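Local atomic coordinates of receptor-type adenylate cyclase gresag 4.1 (Trypanosoma brucei, PDB entry 1FX2), a protein that converts ATP to cyclic AMP and diphosphate with magnesium as cofactor, this chain being the probably cytoplasmic class III catalytic domain of a transmembrane receptor-type cyclase. Residues A[115-120]-A[131-136]; A[145-148]-A[153-156]; A[181-186]-A[194-199]. All coordinates share one frame; numbering follows the deposited sequence.

Contact 1: residues A[115-120]-A[131-136]; sequences PPTAHM and GLRVRV. With SO4 (sulfate ion), chain B.
R133 sends its CG off opposite to its own carbonyl carbon (chi1 -67°) and then runs extended to NE, a shape that carries the guanidinium out to T117, whose OG1 stands between backbone N and carbonyl carbon (chi1 79°) and faces it. The two side chains come from opposite directions, OG1 meeting the guanidinium at its edge, across backbones whose nearest CA atoms, of T117 and R133, are 12.0 Å apart. R133 NH2 donates to T117 OG1 at 3.0 Å with an N-H...O angle of 160°, the hydroxyl lying close to the guanidinium plane. T117 CG2 stays 4.0 Å from R133 NH2. T117 itself opens a type I turn, closed by M120 N on T117 O at 3.1 Å. The guanidinium has further partners: E103 forms a salt bridge with NH1 and also hydrogen-bonds T117 OG1, Y125 OH bonds NH2, and W129 makes a cation-pi contact. Two residues on, R135 meets a sulfate, probably from the crystallisation liquor, its NH1 donating to O3 of the ion at 3.0 Å; S22 N and R228 bind the same ion. G131 to V134 also line the pocket that holds a dithiothreitol molecule. The buried contact thus ties the loop between helices 94-109 and 122-128 to the lead-in of strand 134-141, a central strand of the cyclase sheet, with V134 and V136 packed on helix 71-87 and on strand 13-20.

Contact 2: residues A[145-148]-A[153-156]; sequences IRHD and GYDY
I145, G153 and Y154 bury the most surface where strands 144-147 and 154-157 pair as an antiparallel beta hairpin. I145 packs against two tyrosines on the face it shares with H147, Y154 and Y156: its CG2 lies 4.0 Å from Y154 CD2, and its CG1 3.9 Å from Y156 CD2. I145 and Y156, a non-hydrogen-bonded pair, run side by side and point the same way. Y154 and H147 form the next such pair. With H147 CG anti to the backbone N (chi1 169°), the imidazole turns its CD2 edge onto one face of the phenol ring, a T-shaped stack with centroids 5.1 Å apart and planes at 66°. Between these pairs R146 and D155 are hydrogen-bonded twice through their backbones; D155 N reaches R146 O at 2.9 Å. G153 contributes its carbonyl O, which accepts from D148 N at the open end of the hairpin, an unusually short 2.6 Å. On the other face D155 OD1 accepts from Y156 N while OD2 makes a salt bridge to K58, and R146 pairs with D144. Y156 OH bonds P6 O. The chemistry is therefore divided: mainly apolar and aromatic groups gather on the face of I145, H147, Y154 and Y156, R146 and D155 lie on the other with their ends leading to partners outside the two segments, and backbone bonds set the register.

Contact 3: residues A[181-186]-A[194-199]; sequences AAYMSL and IDVTAL
I194, just before strand 196-202, and V196 on it meet Y183 of helix 180-184 and L186 just beyond it, in the mixed seven-stranded sheet with flanking helices of the class III cyclase catalytic domain; that strand is outermost in the sheet of this chain. I194 comes first. Its CG1 stands between backbone N and carbonyl carbon (chi1 56°), and the extended chain carries CD1 toward L186, whose CD1 it meets tip to tip at 3.6 Å. The same I194 methyl sits at the edge of the Y183 ring, 4.0 Å from CE1. D195 points away from the helix, its backbone paired with N217. V196 points back toward it and crosses the tyrosine obliquely: CG2 lies 3.7 Å from Y183 CE1, and CG1 is 3.8 Å from the same ring carbon. Both methyls approach CE1 obliquely from the same side of the ring, and the packing here is wholly apolar apart from the phenol oxygen. Beyond V196 the strand continues into the sheet, T197 and L199 bonding through their backbones to Q215 and M213 of strand 211-216. H87 of the second subunit makes an edge-to-face pair with the Y183 ring. The polar end of Y183 is met by a water lying in the ring plane, with OH 2.6 Å from the water oxygen, which in turn donates to I194 O at 3.2 Å.

In the fold
The three contacts follow one another in series along the chain, all within the single cyclase catalytic domain. Contact 1 and contact 3 both reach the seven-stranded mixed sheet, the first through its central strand 134-141 and the second through its outermost strand 196-202; their centres lie about 22 Å apart, nearest atoms about 9 Å. Contact 2 belongs to a separate two-stranded hairpin that directly follows strand 134-141, yet its centre is about 35 Å from that of contact 1, across the chain's centre, and about 27 Å from that of contact 3. The R133 side chain of contact 1 lies about 10 Å from those of D19 and D62, predicted to bind magnesium; contacts 2 and 3 lie away from that site, and contact 3 borders the second subunit.

Contact 1: residues A[115-120]-A[131-136]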
ATOM      1  N   PRO A 115      23.192   1.584   9.978  1.00 11.13           N
ATOM      2  CA  PRO A 115      22.701   0.607  10.946  1.00 11.32           C
ATOM      3  C   PRO A 115      21.498   1.164  11.693  1.00 10.07           C
ATOM      4  O   PRO A 115      21.578   2.211  12.330  1.00 10.13           O
ATOM      5  CB  PRO A 115      23.882   0.490  11.931  1.00  9.90           C
ATOM      6  CG  PRO A 115      25.148   0.682  10.992  1.00 10.89           C
ATOM      7  CD  PRO A 115      24.625   1.884  10.208  1.00 15.27           C
ATOM      8  N   PRO A 116      20.353   0.427  11.701  1.00  8.48           N
ATOM      9  CA  PRO A 116      19.209   0.955  12.435  1.00  6.36           C
ATOM     10  C   PRO A 116      19.406   0.793  13.954  1.00  7.43           C
ATOM     11  O   PRO A 116      18.873   1.615  14.713  1.00  9.31           O
ATOM     12  CB  PRO A 116      18.035  -0.002  12.014  1.00  9.54           C
ATOM     13  CG  PRO A 116      18.479  -0.453  10.631  1.00 18.48           C
ATOM     14  CD  PRO A 116      19.994  -0.665  10.770  1.00 10.18           C
ATOM     15  N   THR A 117      20.099  -0.230  14.439  1.00  7.96           N
ATOM     16  CA  THR A 117      20.158  -0.469  15.860  1.00  8.79           C
ATOM     17  C   THR A 117      21.530  -0.554  16.504  1.00  8.05           C
ATOM     18  O   THR A 117      21.663  -0.368  17.724  1.00  9.19           O
ATOM     19  CB  THR A 117      19.445  -1.835  16.273  1.00  6.13           C
ATOM     20  OG1 THR A 117      20.310  -2.954  15.988  1.00  6.83           O
ATOM     21  CG2 THR A 117      18.128  -2.000  15.504  1.00  9.71           C
ATOM     22  N   ALA A 118      22.566  -0.733  15.664  1.00  7.38           N
ATOM     23  CA  ALA A 118      23.862  -1.016  16.256  1.00  9.04           C
ATOM     24  C   ALA A 118      24.431   0.060  17.085  1.00 10.41           C
ATOM     25  O   ALA A 118      25.261  -0.270  17.987  1.00 13.76           O
ATOM     26  CB  ALA A 118      24.881  -1.344  15.106  1.00 11.14           C
ATOM     27  N   HIS A 119      23.997   1.285  16.834  1.00  9.87           N
ATOM     28  CA  HIS A 119      24.648   2.369  17.614  1.00 14.24           C
ATOM     29  C   HIS A 119      23.699   2.975  18.648  1.00 11.81           C
ATOM     30  O   HIS A 119      23.968   4.048  19.195  1.00 11.69           O
ATOM     31  CB  HIS A 119      25.218   3.444  16.676  1.00 15.13           C
ATOM     32  CG  HIS A 119      26.186   2.929  15.633  1.00 11.92           C
ATOM     33  ND1 HIS A 119      27.182   2.029  15.889  1.00 16.67           N
ATOM     34  CD2 HIS A 119      26.214   3.189  14.313  1.00 14.93           C
ATOM     35  CE1 HIS A 119      27.809   1.754  14.748  1.00 15.11           C
ATOM     36  NE2 HIS A 119      27.234   2.445  13.784  1.00 16.28           N
ATOM     37  N   MET A 120      22.572   2.324  18.898  1.00  8.91           N
ATOM     38  CA  MET A 120      21.685   2.801  19.942  1.00  7.85           C
ATOM     39  C   MET A 120      22.267   2.618  21.356  1.00  5.69           C
ATOM     40  O   MET A 120      22.720   1.526  21.704  1.00 10.71           O
ATOM     41  CB  MET A 120      20.352   1.954  19.892  1.00  5.58           C
ATOM     42  CG  MET A 120      19.392   2.336  18.811  1.00  6.88           C
ATOM     43  SD  MET A 120      18.052   1.198  18.709  1.00  5.01           S
ATOM     44  CE  MET A 120      16.992   2.026  17.668  1.00  5.42           C
ATOM     45  N   GLY A 131      16.929 -10.330  21.539  1.00  7.13           N
ATOM     46  CA  GLY A 131      16.854 -11.701  21.110  1.00  8.08           C
ATOM     47  C   GLY A 131      16.635 -11.950  19.640  1.00  7.38           C
ATOM     48  O   GLY A 131      17.040 -11.153  18.800  1.00  7.19           O
ATOM     49  N   LEU A 132      16.082 -13.135  19.314  1.00  7.63           N
ATOM     50  CA  LEU A 132      15.882 -13.489  17.888  1.00  6.20           C
ATOM     51  C   LEU A 132      14.986 -12.468  17.193  1.00  5.75           C
ATOM     52  O   LEU A 132      13.941 -12.083  17.751  1.00  8.27           O
ATOM     53  CB  LEU A 132      15.187 -14.887  17.858  1.00  7.44           C
ATOM     54  CG  LEU A 132      16.020 -16.011  18.422  1.00  8.24           C
ATOM     55  CD1 LEU A 132      15.099 -17.261  18.393  1.00  9.88           C
ATOM     56  CD2 LEU A 132      17.338 -16.283  17.637  1.00  8.92           C
ATOM     57  N   ARG A 133      15.352 -12.056  15.996  1.00  6.43           N
ATOM     58  CA  ARG A 133      14.526 -11.073  15.255  1.00  6.53           C
ATOM     59  C   ARG A 133      13.769 -11.825  14.148  1.00  7.81           C
ATOM     60  O   ARG A 133      14.400 -12.451  13.246  1.00  9.26           O
ATOM     61  CB  ARG A 133      15.469  -9.998  14.637  1.00  7.13           C
ATOM     62  CG  ARG A 133      16.168  -9.128  15.663  1.00  6.56           C
ATOM     63  CD  ARG A 133      17.104  -8.160  14.967  1.00  7.38           C
ATOM     64  NE  ARG A 133      17.811  -7.364  16.014  1.00  7.92           N
ATOM     65  CZ  ARG A 133      18.550  -6.307  15.680  1.00  9.17           C
ATOM     66  NH1 ARG A 133      18.680  -5.945  14.410  1.00 11.15           N
ATOM     67  NH2 ARG A 133      19.231  -5.675  16.642  1.00  7.75           N
ATOM     68  N   VAL A 134      12.465 -11.834  14.257  1.00  6.92           N
ATOM     69  CA  VAL A 134      11.632 -12.690  13.374  1.00  6.34           C
ATOM     70  C   VAL A 134      10.962 -11.742  12.380  1.00  5.58           C
ATOM     71  O   VAL A 134      10.421 -10.690  12.744  1.00  7.16           O
ATOM     72  CB  VAL A 134      10.540 -13.289  14.250  1.00  7.82           C
ATOM     73  CG1 VAL A 134       9.564 -14.131  13.380  1.00  7.53           C
ATOM     74  CG2 VAL A 134      11.180 -14.251  15.269  1.00 10.32           C
ATOM     75  N   ARG A 135      11.118 -12.119  11.091  1.00  5.98           N
ATOM     76  CA  ARG A 135      10.387 -11.403  10.014  1.00  4.82           C
ATOM     77  C   ARG A 135       9.079 -12.094   9.769  1.00  5.96           C
ATOM     78  O   ARG A 135       8.962 -13.319   9.911  1.00  6.59           O
ATOM     79  CB  ARG A 135      11.220 -11.362   8.706  1.00  7.75           C
ATOM     80  CG  ARG A 135      11.640 -12.697   8.208  1.00  9.02           C
ATOM     81  CD  ARG A 135      12.207 -12.502   6.721  1.00 11.23           C
ATOM     82  NE  ARG A 135      12.655 -13.765   6.191  1.00 13.50           N
ATOM     83  CZ  ARG A 135      13.894 -14.179   6.334  1.00 12.43           C
ATOM     84  NH1 ARG A 135      14.799 -13.407   6.981  1.00 12.26           N
ATOM     85  NH2 ARG A 135      14.257 -15.377   5.833  1.00 15.52           N
ATOM     86  N   VAL A 136       8.039 -11.292   9.467  1.00  6.33           N
ATOM     87  CA  VAL A 136       6.691 -11.853   9.288  1.00  6.49           C
ATOM     88  C   VAL A 136       6.024 -11.223   8.075  1.00  6.68           C
ATOM     89  O   VAL A 136       6.141  -9.972   7.869  1.00  7.68           O
ATOM     90  CB  VAL A 136       5.832 -11.482  10.542  1.00  6.73           C
ATOM     91  CG1 VAL A 136       4.421 -12.100  10.465  1.00  9.00           C
ATOM     92  CG2 VAL A 136       6.517 -12.004  11.855  1.00  8.12           C
TER
HETATM   93  S   SO4 B1123      18.115 -14.709   5.839  1.00 17.76           S
HETATM   94  O1  SO4 B1123      19.517 -15.023   5.966  1.00 23.52           O
HETATM   95  O2  SO4 B1123      17.259 -15.899   5.793  1.00 18.92           O
HETATM   96  O3  SO4 B1123      17.722 -13.813   6.895  1.00 14.73           O
HETATM   97  O4  SO4 B1123      17.955 -13.972   4.559  1.00 27.16           O

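Contact 2: residues A[145-148]-A[153-156]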
ATOM      1  N   ILE A 145      -7.411 -25.311  -1.196  1.00 16.36           N
ATOM      2  CA  ILE A 145      -7.339 -25.976   0.058  1.00 14.62           C
ATOM      3  C   ILE A 145      -7.399 -27.497  -0.134  1.00 19.39           C
ATOM      4  O   ILE A 145      -8.303 -27.967  -0.839  1.00 24.82           O
ATOM      5  CB  ILE A 145      -8.519 -25.550   0.915  1.00 16.39           C
ATOM      6  CG1 ILE A 145      -8.591 -24.008   1.020  1.00 16.37           C
ATOM      7  CG2 ILE A 145      -8.408 -26.230   2.255  1.00 18.62           C
ATOM      8  CD1 ILE A 145      -9.714 -23.437   2.062  1.00 14.89           C
ATOM      9  N   ARG A 146      -6.525 -28.240   0.551  1.00 18.41           N
ATOM     10  CA  ARG A 146      -6.451 -29.706   0.484  1.00 18.55           C
ATOM     11  C   ARG A 146      -6.258 -30.348   1.820  1.00 26.69           C
ATOM     12  O   ARG A 146      -5.592 -29.805   2.699  1.00 19.99           O
ATOM     13  CB  ARG A 146      -5.284 -30.116  -0.389  1.00 20.82           C
ATOM     14  CG  ARG A 146      -5.375 -29.523  -1.728  1.00 32.33           C
ATOM     15  CD  ARG A 146      -4.287 -30.001  -2.651  1.00 38.07           C
ATOM     16  NE  ARG A 146      -4.530 -29.505  -4.007  1.00 48.86           N
ATOM     17  CZ  ARG A 146      -3.583 -29.241  -4.906  1.00 49.11           C
ATOM     18  NH1 ARG A 146      -2.289 -29.409  -4.630  1.00 47.31           N
ATOM     19  NH2 ARG A 146      -3.944 -28.809  -6.097  1.00 49.75           N
ATOM     20  N   HIS A 147      -6.738 -31.578   1.955  1.00 21.42           N
ATOM     21  CA  HIS A 147      -6.560 -32.235   3.208  1.00 20.15           C
ATOM     22  C   HIS A 147      -5.617 -33.365   2.984  1.00 33.51           C
ATOM     23  O   HIS A 147      -5.639 -33.979   1.926  1.00 33.96           O
ATOM     24  CB  HIS A 147      -7.893 -32.803   3.672  1.00 27.23           C
ATOM     25  CG  HIS A 147      -7.769 -33.733   4.830  1.00 31.92           C
ATOM     26  ND1 HIS A 147      -7.721 -35.104   4.689  1.00 38.23           N
ATOM     27  CD2 HIS A 147      -7.719 -33.486   6.153  1.00 23.83           C
ATOM     28  CE1 HIS A 147      -7.662 -35.661   5.886  1.00 32.56           C
ATOM     29  NE2 HIS A 147      -7.661 -34.700   6.793  1.00 38.17           N
ATOM     30  N   ASP A 148      -4.746 -33.488   3.987  1.00 36.43           N
ATOM     31  CA  ASP A 148      -3.656 -34.455   4.273  1.00 54.33           C
ATOM     32  C   ASP A 148      -2.260 -34.633   3.678  1.00 60.76           C
ATOM     33  O   ASP A 148      -1.294 -34.150   4.260  1.00 61.86           O
ATOM     34  CB  ASP A 148      -4.200 -35.828   4.705  1.00 44.60           C
ATOM     35  CG  ASP A 148      -4.717 -36.681   3.550  1.00 63.05           C
ATOM     36  OD1 ASP A 148      -3.886 -37.269   2.812  1.00 56.14           O
ATOM     37  OD2 ASP A 148      -5.966 -36.826   3.419  1.00 65.66           O
ATOM     38  N   GLY A 153      -3.723 -33.352   8.007  1.00 26.71           N
ATOM     39  CA  GLY A 153      -3.861 -31.912   8.229  1.00 26.12           C
ATOM     40  C   GLY A 153      -4.255 -31.210   6.960  1.00 21.06           C
ATOM     41  O   GLY A 153      -4.386 -31.805   5.889  1.00 26.15           O
ATOM     42  N   TYR A 154      -4.509 -29.911   7.069  1.00 18.63           N
ATOM     43  CA  TYR A 154      -4.824 -29.148   5.892  1.00 15.68           C
ATOM     44  C   TYR A 154      -3.671 -28.299   5.374  1.00 16.81           C
ATOM     45  O   TYR A 154      -2.838 -27.894   6.130  1.00 18.87           O
ATOM     46  CB  TYR A 154      -5.999 -28.179   6.132  1.00 17.95           C
ATOM     47  CG  TYR A 154      -7.309 -28.881   6.282  1.00 18.33           C
ATOM     48  CD1 TYR A 154      -7.639 -29.483   7.493  1.00 18.71           C
ATOM     49  CD2 TYR A 154      -8.189 -28.921   5.219  1.00 24.11           C
ATOM     50  CE1 TYR A 154      -8.861 -30.149   7.643  1.00 23.20           C
ATOM     51  CE2 TYR A 154      -9.417 -29.587   5.360  1.00 23.67           C
ATOM     52  CZ  TYR A 154      -9.712 -30.181   6.581  1.00 25.96           C
ATOM     53  OH  TYR A 154     -10.922 -30.826   6.750  1.00 40.12           O
ATOM     54  N   ASP A 155      -3.614 -28.125   4.079  1.00 15.57           N
ATOM     55  CA  ASP A 155      -2.606 -27.317   3.413  1.00 14.00           C
ATOM     56  C   ASP A 155      -3.230 -26.390   2.402  1.00 20.24           C
ATOM     57  O   ASP A 155      -4.394 -26.564   1.969  1.00 15.15           O
ATOM     58  CB  ASP A 155      -1.547 -28.187   2.756  1.00 20.21           C
ATOM     59  CG  ASP A 155      -0.120 -27.520   2.764  1.00 29.89           C
ATOM     60  OD1 ASP A 155       0.078 -26.246   2.817  1.00 16.62           O
ATOM     61  OD2 ASP A 155       0.831 -28.330   2.694  1.00 31.25           O
ATOM     62  N   TYR A 156      -2.440 -25.411   1.981  1.00 15.30           N
ATOM     63  CA  TYR A 156      -2.915 -24.347   1.123  1.00 13.80           C
ATOM     64  C   TYR A 156      -1.995 -24.096   0.009  1.00 16.70           C
ATOM     65  O   TYR A 156      -0.812 -23.926   0.257  1.00 16.43           O
ATOM     66  CB  TYR A 156      -3.132 -23.068   1.996  1.00 14.27           C
ATOM     67  CG  TYR A 156      -4.014 -23.356   3.208  1.00 12.56           C
ATOM     68  CD1 TYR A 156      -3.517 -23.959   4.395  1.00 12.70           C
ATOM     69  CD2 TYR A 156      -5.387 -23.172   3.135  1.00 11.12           C
ATOM     70  CE1 TYR A 156      -4.331 -24.375   5.418  1.00 15.11           C
ATOM     71  CE2 TYR A 156      -6.215 -23.549   4.146  1.00 11.44           C
ATOM     72  CZ  TYR A 156      -5.715 -24.186   5.321  1.00 12.27           C
ATOM     73  OH  TYR A 156      -6.514 -24.648   6.297  1.00 14.85           O
TER

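Contact 3: residues A[181-186]-A[194-199]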
ATOM      1  N   ALA A 181      -4.212  -6.403   0.452  1.00  7.98           N
ATOM      2  CA  ALA A 181      -5.315  -7.311   0.548  1.00  8.92           C
ATOM      3  C   ALA A 181      -5.644  -7.706   1.931  1.00  9.69           C
ATOM      4  O   ALA A 181      -6.780  -7.678   2.374  1.00 14.26           O
ATOM      5  CB  ALA A 181      -5.090  -8.556  -0.357  1.00 10.82           C
ATOM      6  N   ALA A 182      -4.565  -8.001   2.731  1.00  8.79           N
ATOM      7  CA  ALA A 182      -4.836  -8.347   4.104  1.00  9.31           C
ATOM      8  C   ALA A 182      -5.356  -7.128   4.869  1.00  9.51           C
ATOM      9  O   ALA A 182      -6.248  -7.260   5.711  1.00 11.18           O
ATOM     10  CB  ALA A 182      -3.530  -8.845   4.766  1.00  8.88           C
ATOM     11  N   TYR A 183      -4.759  -5.964   4.673  1.00  7.96           N
ATOM     12  CA  TYR A 183      -5.163  -4.749   5.400  1.00  8.41           C
ATOM     13  C   TYR A 183      -6.621  -4.453   5.127  1.00  9.90           C
ATOM     14  O   TYR A 183      -7.375  -4.256   6.096  1.00 10.22           O
ATOM     15  CB  TYR A 183      -4.291  -3.582   4.965  1.00  8.99           C
ATOM     16  CG  TYR A 183      -4.596  -2.304   5.725  1.00  8.39           C
ATOM     17  CD1 TYR A 183      -4.322  -2.262   7.092  1.00  7.90           C
ATOM     18  CD2 TYR A 183      -5.098  -1.170   5.116  1.00 12.13           C
ATOM     19  CE1 TYR A 183      -4.578  -1.108   7.836  1.00 10.28           C
ATOM     20  CE2 TYR A 183      -5.326   0.007   5.871  1.00 13.72           C
ATOM     21  CZ  TYR A 183      -5.071   0.007   7.218  1.00 13.54           C
ATOM     22  OH  TYR A 183      -5.343   1.176   7.973  1.00 13.10           O
ATOM     23  N   MET A 184      -7.094  -4.548   3.865  1.00  8.96           N
ATOM     24  CA  MET A 184      -8.472  -4.210   3.617  1.00 12.84           C
ATOM     25  C   MET A 184      -9.417  -5.383   3.895  1.00 12.95           C
ATOM     26  O   MET A 184     -10.658  -5.169   3.824  1.00 15.78           O
ATOM     27  CB  MET A 184      -8.617  -3.325   2.263  1.00 14.19           C
ATOM     28  CG  MET A 184      -8.429  -1.612   2.509  1.00  5.36           C
ATOM     29  SD  MET A 184      -9.267  -1.006   3.450  1.00 19.79           S
ATOM     30  CE  MET A 184     -10.834  -1.291   2.609  1.00 12.80           C
ATOM     31  N   SER A 185      -8.914  -6.576   4.279  1.00 11.48           N
ATOM     32  CA  SER A 185      -9.749  -7.710   4.726  1.00 11.20           C
ATOM     33  C   SER A 185     -10.237  -7.466   6.138  1.00 13.15           C
ATOM     34  O   SER A 185     -11.071  -8.213   6.678  1.00 18.17           O
ATOM     35  CB  SER A 185      -9.025  -9.028   4.587  1.00 11.41           C
ATOM     36  OG  SER A 185      -8.798  -9.253   3.222  1.00 19.45           O
ATOM     37  N   LEU A 186      -9.531  -6.595   6.856  1.00 14.02           N
ATOM     38  CA  LEU A 186      -9.915  -6.271   8.209  1.00 13.34           C
ATOM     39  C   LEU A 186     -11.118  -5.350   8.137  1.00 17.39           C
ATOM     40  O   LEU A 186     -11.255  -4.553   7.187  1.00 22.44           O
ATOM     41  CB  LEU A 186      -8.801  -5.420   8.859  1.00 15.46           C
ATOM     42  CG  LEU A 186      -7.474  -6.168   8.968  1.00 14.41           C
ATOM     43  CD1 LEU A 186      -6.361  -5.183   9.425  1.00 12.90           C
ATOM     44  CD2 LEU A 186      -7.605  -7.277   9.947  1.00 17.24           C
ATOM     45  N   ILE A 194      -5.220  -0.835  14.922  1.00 12.69           N
ATOM     46  CA  ILE A 194      -3.830  -1.112  14.589  1.00 12.64           C
ATOM     47  C   ILE A 194      -3.228   0.164  14.024  1.00 13.85           C
ATOM     48  O   ILE A 194      -3.954   1.063  13.570  1.00 13.56           O
ATOM     49  CB  ILE A 194      -3.638  -2.275  13.622  1.00 13.55           C
ATOM     50  CG1 ILE A 194      -4.417  -2.048  12.338  1.00 12.09           C
ATOM     51  CG2 ILE A 194      -4.049  -3.588  14.289  1.00 15.38           C
ATOM     52  CD1 ILE A 194      -4.104  -3.047  11.298  1.00 12.92           C
ATOM     53  N   ASP A 195      -1.899   0.166  13.915  1.00 13.17           N
ATOM     54  CA  ASP A 195      -1.071   1.227  13.478  1.00 13.16           C
ATOM     55  C   ASP A 195      -0.213   0.709  12.310  1.00 12.99           C
ATOM     56  O   ASP A 195       0.590  -0.198  12.553  1.00 13.22           O
ATOM     57  CB  ASP A 195      -0.158   1.525  14.712  1.00 19.75           C
ATOM     58  CG  ASP A 195       0.806   2.689  14.534  1.00 19.20           C
ATOM     59  OD1 ASP A 195       1.184   3.140  13.415  1.00 20.42           O
ATOM     60  OD2 ASP A 195       1.350   3.086  15.607  1.00 27.35           O
ATOM     61  N   VAL A 196      -0.496   1.162  11.097  1.00 13.05           N
ATOM     62  CA  VAL A 196       0.318   0.776   9.913  1.00 11.82           C
ATOM     63  C   VAL A 196       1.037   1.956   9.253  1.00 15.53           C
ATOM     64  O   VAL A 196       0.602   3.125   9.349  1.00 18.32           O
ATOM     65  CB  VAL A 196      -0.489   0.009   8.839  1.00 13.07           C
ATOM     66  CG1 VAL A 196      -1.128  -1.273   9.432  1.00 19.23           C
ATOM     67  CG2 VAL A 196      -1.529   0.925   8.164  1.00 15.62           C
ATOM     68  N   THR A 197       2.118   1.652   8.560  1.00 11.73           N
ATOM     69  CA  THR A 197       2.857   2.636   7.771  1.00 11.77           C
ATOM     70  C   THR A 197       2.909   2.112   6.349  1.00 13.33           C
ATOM     71  O   THR A 197       3.306   0.941   6.105  1.00 12.42           O
ATOM     72  CB  THR A 197       4.242   2.775   8.273  1.00 12.34           C
ATOM     73  OG1 THR A 197       4.174   3.300   9.613  1.00 14.91           O
ATOM     74  CG2 THR A 197       5.055   3.742   7.333  1.00 16.20           C
ATOM     75  N   ALA A 198       2.380   2.886   5.380  1.00 13.63           N
ATOM     76  CA  ALA A 198       2.470   2.471   3.993  1.00 12.82           C
ATOM     77  C   ALA A 198       3.887   2.455   3.490  1.00 13.93           C
ATOM     78  O   ALA A 198       4.627   3.414   3.679  1.00 15.60           O
ATOM     79  CB  ALA A 198       1.646   3.453   3.070  1.00 14.91           C
ATOM     80  N   LEU A 199       4.244   1.390   2.772  1.00 15.07           N
ATOM     81  CA  LEU A 199       5.551   1.311   2.212  1.00 14.90           C
ATOM     82  C   LEU A 199       5.458   1.391   0.662  1.00 19.46           C
ATOM     83  O   LEU A 199       6.478   1.197   0.019  1.00 30.47           O
ATOM     84  CB  LEU A 199       6.279   0.016   2.697  1.00 20.52           C
ATOM     85  CG  LEU A 199       6.516  -0.122   4.235  1.00 18.33           C
ATOM     86  CD1 LEU A 199       7.292  -1.400   4.569  1.00 21.58           C
ATOM     87  CD2 LEU A 199       7.249   1.005   4.873  1.00 16.62           C
TER
HETATM   88  O   HOH W   1      -4.791   1.083  10.480  1.00 14.83           O